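Local coordinates for FAD-dependent pyridine nucleotide-disulphide oxidoreductase (Desulfovibrio vulgaris, PDB 3IWA), which probably catalyses the NAD(P)H-dependent reduction of a disulphide or related acceptor through a flavin, as a member of the pyridine nucleotide-disulphide oxidoreductase family, at residues A[175-178]-A[179-183]; A[200-203]-A[204-208]. All coordinates share one frame; numbering follows the deposited sequence.

Contact 1 and contact 2 are local contacts on two successive helices, each connecting neighbouring strands of the same parallel sheet. Residues 175-183 cover the C-terminal part of helix 169-182, between strands 161-165 and 185-189, and the residue after it; the 200-208 stretch is the N-terminal start of helix 202-214, which leads from strand 185-189 to strand 218-220. Their centres are 21 Å apart and their nearest atoms about 8 Å, so they do not touch. In this family such a sheet belongs to the domain thought to bind NAD(P)H. Contact 1 packs on that sheet and on helix 144-153, whereas contact 2 meets strand 399-406 of the antiparallel sheet.

Contact 1 of 2, residues A[175-178]-A[179-183]; sequences AVSL and ADMWG
S177 and M181 meet along one side of the helix, one turn apart, both through backbone and through side chain. Three backbone hydrogen bonds carry the turn: A179 N to A175 O (3.1 Å, with an N-H...O angle of 166°), D180 N to V176 O (2.8 Å) and M181 N to S177 O (2.8 Å). The next one, from W182 N to L178 O, is weak at 3.3 Å, and G183, with a positive phi of 60°, is the first residue to leave the helical path. A175 to W182 belong to the last turns of helix 169-182, the helix of the beta-alpha-beta crossover between strands 161-165 and 185-189; a GxGxxG-like glycine pattern near its start is consistent with a Rossmann dinucleotide-binding fold. Van der Waals contacts follow the same spacing. M181 CB lies 3.2 Å from S177 O, a distance set by the backbone; CG, anti to the carbonyl carbon of M181 (chi1 -70°), then leads SD to within 3.9 Å of S177 CB. D180 CB sits 3.1 Å from V176 O while its carboxylate leads away, and A179 CB rests against A175 O. W182 CB lies 3.6 Å from L178 O; its indole has M181 CB over one face, offset toward the rim. The indole N-H is hydrogen-bonded to Q151 O, tying the end of this helix to helix 144-153, on which the M181 side chain also packs. Apolar packing on the sheet comes from A175, L178 and A179: A175 touches I164 and V188, L178 reaches A162 and T186, and A179 also meets T186. On another side V176 and D180 touch F345.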
loop_
_atom_site.group_PDB
_atom_site.type_symbol
_atom_site.label_atom_id
_atom_site.label_comp_id
_atom_site.label_asym_id
_atom_site.label_seq_id
_atom_site.Cartn_x
_atom_site.Cartn_y
_atom_site.Cartn_z
ATOM N N ALA A 175 26.744 4.083 -6.025
ATOM C CA ALA A 175 27.511 2.909 -6.499
ATOM C C ALA A 175 26.976 2.434 -7.840
ATOM O O ALA A 175 27.720 2.247 -8.803
ATOM C CB ALA A 175 27.450 1.766 -5.491
ATOM N N VAL A 176 25.658 2.239 -7.854
ATOM C CA VAL A 176 24.924 1.713 -8.993
ATOM C C VAL A 176 25.010 2.674 -10.183
ATOM O O VAL A 176 25.346 2.263 -11.265
ATOM C CB VAL A 176 23.447 1.457 -8.607
ATOM C CG1 VAL A 176 22.593 1.162 -9.842
ATOM C CG2 VAL A 176 23.352 0.315 -7.591
ATOM N N SER A 177 24.753 3.955 -9.965
ATOM C CA SER A 177 24.824 4.939 -11.037
ATOM C C SER A 177 26.185 5.021 -11.696
ATOM O O SER A 177 26.276 5.058 -12.921
ATOM C CB SER A 177 24.503 6.326 -10.515
ATOM O OG SER A 177 23.121 6.449 -10.265
ATOM N N LEU A 178 27.230 5.102 -10.881
ATOM C CA LEU A 178 28.581 5.232 -11.403
ATOM C C LEU A 178 28.944 3.992 -12.208
ATOM O O LEU A 178 29.444 4.120 -13.316
ATOM C CB LEU A 178 29.616 5.498 -10.296
ATOM C CG LEU A 178 29.438 6.778 -9.459
ATOM C CD1 LEU A 178 30.512 6.931 -8.392
ATOM C CD2 LEU A 178 29.416 8.006 -10.349
ATOM N N ALA A 179 28.684 2.802 -11.679
ATOM C CA ALA A 179 29.028 1.581 -12.415
ATOM C C ALA A 179 28.153 1.396 -13.654
ATOM O O ALA A 179 28.622 0.922 -14.682
ATOM C CB ALA A 179 28.957 0.354 -11.515
ATOM N N ASP A 180 26.893 1.810 -13.583
ATOM C CA ASP A 180 25.931 1.505 -14.656
ATOM C C ASP A 180 25.826 2.557 -15.761
ATOM O O ASP A 180 25.693 2.209 -16.923
ATOM C CB ASP A 180 24.541 1.248 -14.058
ATOM C CG ASP A 180 23.872 0.034 -14.650
ATOM O OD1 ASP A 180 24.573 -0.977 -14.894
ATOM O OD2 ASP A 180 22.646 0.088 -14.867
ATOM N N MET A 181 25.838 3.839 -15.401
ATOM C CA MET A 181 25.778 4.908 -16.400
ATOM C C MET A 181 27.128 5.055 -17.058
ATOM O O MET A 181 27.201 5.363 -18.239
ATOM C CB MET A 181 25.442 6.281 -15.792
ATOM C CG MET A 181 24.015 6.499 -15.257
ATOM S SD MET A 181 23.979 7.897 -14.067
ATOM C CE MET A 181 24.239 9.337 -15.102
ATOM N N TRP A 182 28.200 4.879 -16.294
ATOM C CA TRP A 182 29.506 5.273 -16.784
ATOM C C TRP A 182 30.575 4.199 -16.794
ATOM O O TRP A 182 31.698 4.484 -17.216
ATOM C CB TRP A 182 30.022 6.443 -15.962
ATOM C CG TRP A 182 29.163 7.639 -16.004
ATOM C CD1 TRP A 182 28.581 8.259 -14.941
ATOM C CD2 TRP A 182 28.783 8.383 -17.166
ATOM N NE1 TRP A 182 27.862 9.350 -15.365
ATOM C CE2 TRP A 182 27.968 9.448 -16.727
ATOM C CE3 TRP A 182 29.048 8.251 -18.534
ATOM C CZ2 TRP A 182 27.413 10.373 -17.604
ATOM C CZ3 TRP A 182 28.505 9.177 -19.406
ATOM C CH2 TRP A 182 27.695 10.225 -18.939
ATOM N N GLY A 183 30.260 2.981 -16.346
ATOM C CA GLY A 183 31.284 1.918 -16.272
ATOM C C GLY A 183 32.507 2.206 -15.381
ATOM O O GLY A 183 33.607 1.679 -15.594
#

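Contact 2 of 2, residues A[200-203]-A[204-208]; sequences TSKS and LSQML
S201 caps the helix by turning its side chain onto L204: OG accepts from L204 N at 3.0 Å along a nearly straight N-H...O line of 163°. The same hydroxyl is hydrogen-bonded to Q389. S201 O takes two donors, S205 N at 2.8 Å and the hydroxyl of T200. Q206 lies one turn beyond K202. Its CB is 3.7 Å from S203 O; from there CG, beside the backbone N (chi1 -52°), comes 3.6 Å from K202 O. The chain bends at chi2 (-58°), which brings CD near K202 O. At the tip, NE2 ends 3.5 Å from K202 O and also lies against K202 CG, the two side chains running side by side and pointing the same way. The backbone N of Q206 bonds weakly to both K202 O and S203 O. All this is the N-cap and first turns of helix 202-214, the second helix of a beta-alpha-beta series, joining strand 185-189 to strand 218-220 in what is probably the NAD(P)H-binding domain. S205 adds a side-chain bond to the same K202 carbonyl, OG donating to K202 O at 2.7 Å, so that peptide oxygen receives a hydroxyl as well as the weak amide bond. On the buried side T200 closes over the helix start: OG1 is 3.4 Å from S205 CB, and CB lies 4.1 Å from L204 CD2. L204 and L208 pack on F405 of strand 399-406, L204 touches Q403 as well, and L208 meets L344. K202 N is hydrogen-bonded to the carboxylate of E357, on helix 356-361, whose residue V356 also touches S201.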
loop_
_atom_site.group_PDB
_atom_site.type_symbol
_atom_site.label_atom_id
_atom_site.label_comp_id
_atom_site.label_asym_id
_atom_site.label_seq_id
_atom_site.Cartn_x
_atom_site.Cartn_y
_atom_site.Cartn_z
ATOM N N THR A 200 17.821 -2.067 6.345
ATOM C CA THR A 200 17.480 -3.485 6.283
ATOM C C THR A 200 18.168 -4.232 7.419
ATOM O O THR A 200 19.146 -3.739 7.975
ATOM C CB THR A 200 17.880 -4.145 4.966
ATOM O OG1 THR A 200 19.293 -4.323 4.963
ATOM C CG2 THR A 200 17.445 -3.326 3.755
ATOM N N SER A 201 17.659 -5.417 7.769
ATOM C CA SER A 201 18.390 -6.325 8.686
ATOM C C SER A 201 19.710 -6.807 8.066
ATOM O O SER A 201 19.909 -6.704 6.861
ATOM C CB SER A 201 17.552 -7.576 9.028
ATOM O OG SER A 201 17.412 -8.399 7.869
ATOM N N LYS A 202 20.584 -7.373 8.885
ATOM C CA LYS A 202 21.826 -8.014 8.398
ATOM C C LYS A 202 21.541 -9.108 7.362
ATOM O O LYS A 202 22.120 -9.120 6.274
ATOM C CB LYS A 202 22.610 -8.592 9.583
ATOM C CG LYS A 202 24.092 -8.805 9.295
ATOM C CD LYS A 202 24.917 -9.086 10.554
ATOM C CE LYS A 202 26.266 -9.761 10.174
ATOM N NZ LYS A 202 26.902 -10.487 11.330
ATOM N N SER A 203 20.586 -9.982 7.667
ATOM C CA SER A 203 20.219 -11.081 6.778
ATOM C C SER A 203 19.704 -10.579 5.415
ATOM O O SER A 203 20.098 -11.084 4.345
ATOM C CB SER A 203 19.193 -12.004 7.469
ATOM O OG SER A 203 17.865 -11.464 7.522
ATOM N N LEU A 204 18.854 -9.555 5.448
ATOM C CA LEU A 204 18.352 -8.983 4.209
ATOM C C LEU A 204 19.437 -8.191 3.437
ATOM O O LEU A 204 19.470 -8.173 2.200
ATOM C CB LEU A 204 17.130 -8.097 4.465
ATOM C CG LEU A 204 16.411 -7.782 3.151
ATOM C CD1 LEU A 204 15.985 -9.112 2.457
ATOM C CD2 LEU A 204 15.226 -6.895 3.393
ATOM N N SER A 205 20.308 -7.519 4.161
ATOM C CA SER A 205 21.354 -6.754 3.502
ATOM C C SER A 205 22.212 -7.601 2.572
ATOM O O SER A 205 22.683 -7.089 1.562
ATOM C CB SER A 205 22.222 -6.055 4.510
ATOM O OG SER A 205 23.106 -6.983 5.052
ATOM N N GLN A 206 22.370 -8.892 2.858
ATOM C CA GLN A 206 23.203 -9.768 2.015
ATOM C C GLN A 206 22.625 -9.912 0.628
ATOM O O GLN A 206 23.362 -10.058 -0.357
ATOM C CB GLN A 206 23.324 -11.190 2.570
ATOM C CG GLN A 206 23.761 -11.363 4.006
ATOM C CD GLN A 206 25.101 -10.750 4.323
ATOM O OE1 GLN A 206 25.983 -10.618 3.454
ATOM N NE2 GLN A 206 25.269 -10.370 5.591
ATOM N N MET A 207 21.304 -9.944 0.543
ATOM C CA MET A 207 20.668 -9.964 -0.756
ATOM C C MET A 207 21.081 -8.708 -1.531
ATOM O O MET A 207 21.422 -8.772 -2.699
ATOM C CB MET A 207 19.129 -10.055 -0.634
ATOM C CG MET A 207 18.520 -11.419 -0.139
ATOM S SD MET A 207 19.103 -12.872 -1.066
ATOM C CE MET A 207 20.685 -13.204 -0.341
ATOM N N LEU A 208 21.051 -7.555 -0.884
ATOM C CA LEU A 208 21.404 -6.322 -1.581
ATOM C C LEU A 208 22.902 -6.348 -1.892
ATOM O O LEU A 208 23.307 -5.949 -2.972
ATOM C CB LEU A 208 21.008 -5.068 -0.787
ATOM C CG LEU A 208 19.534 -4.685 -0.645
ATOM C CD1 LEU A 208 18.756 -5.654 0.311
ATOM C CD2 LEU A 208 19.413 -3.238 -0.137
#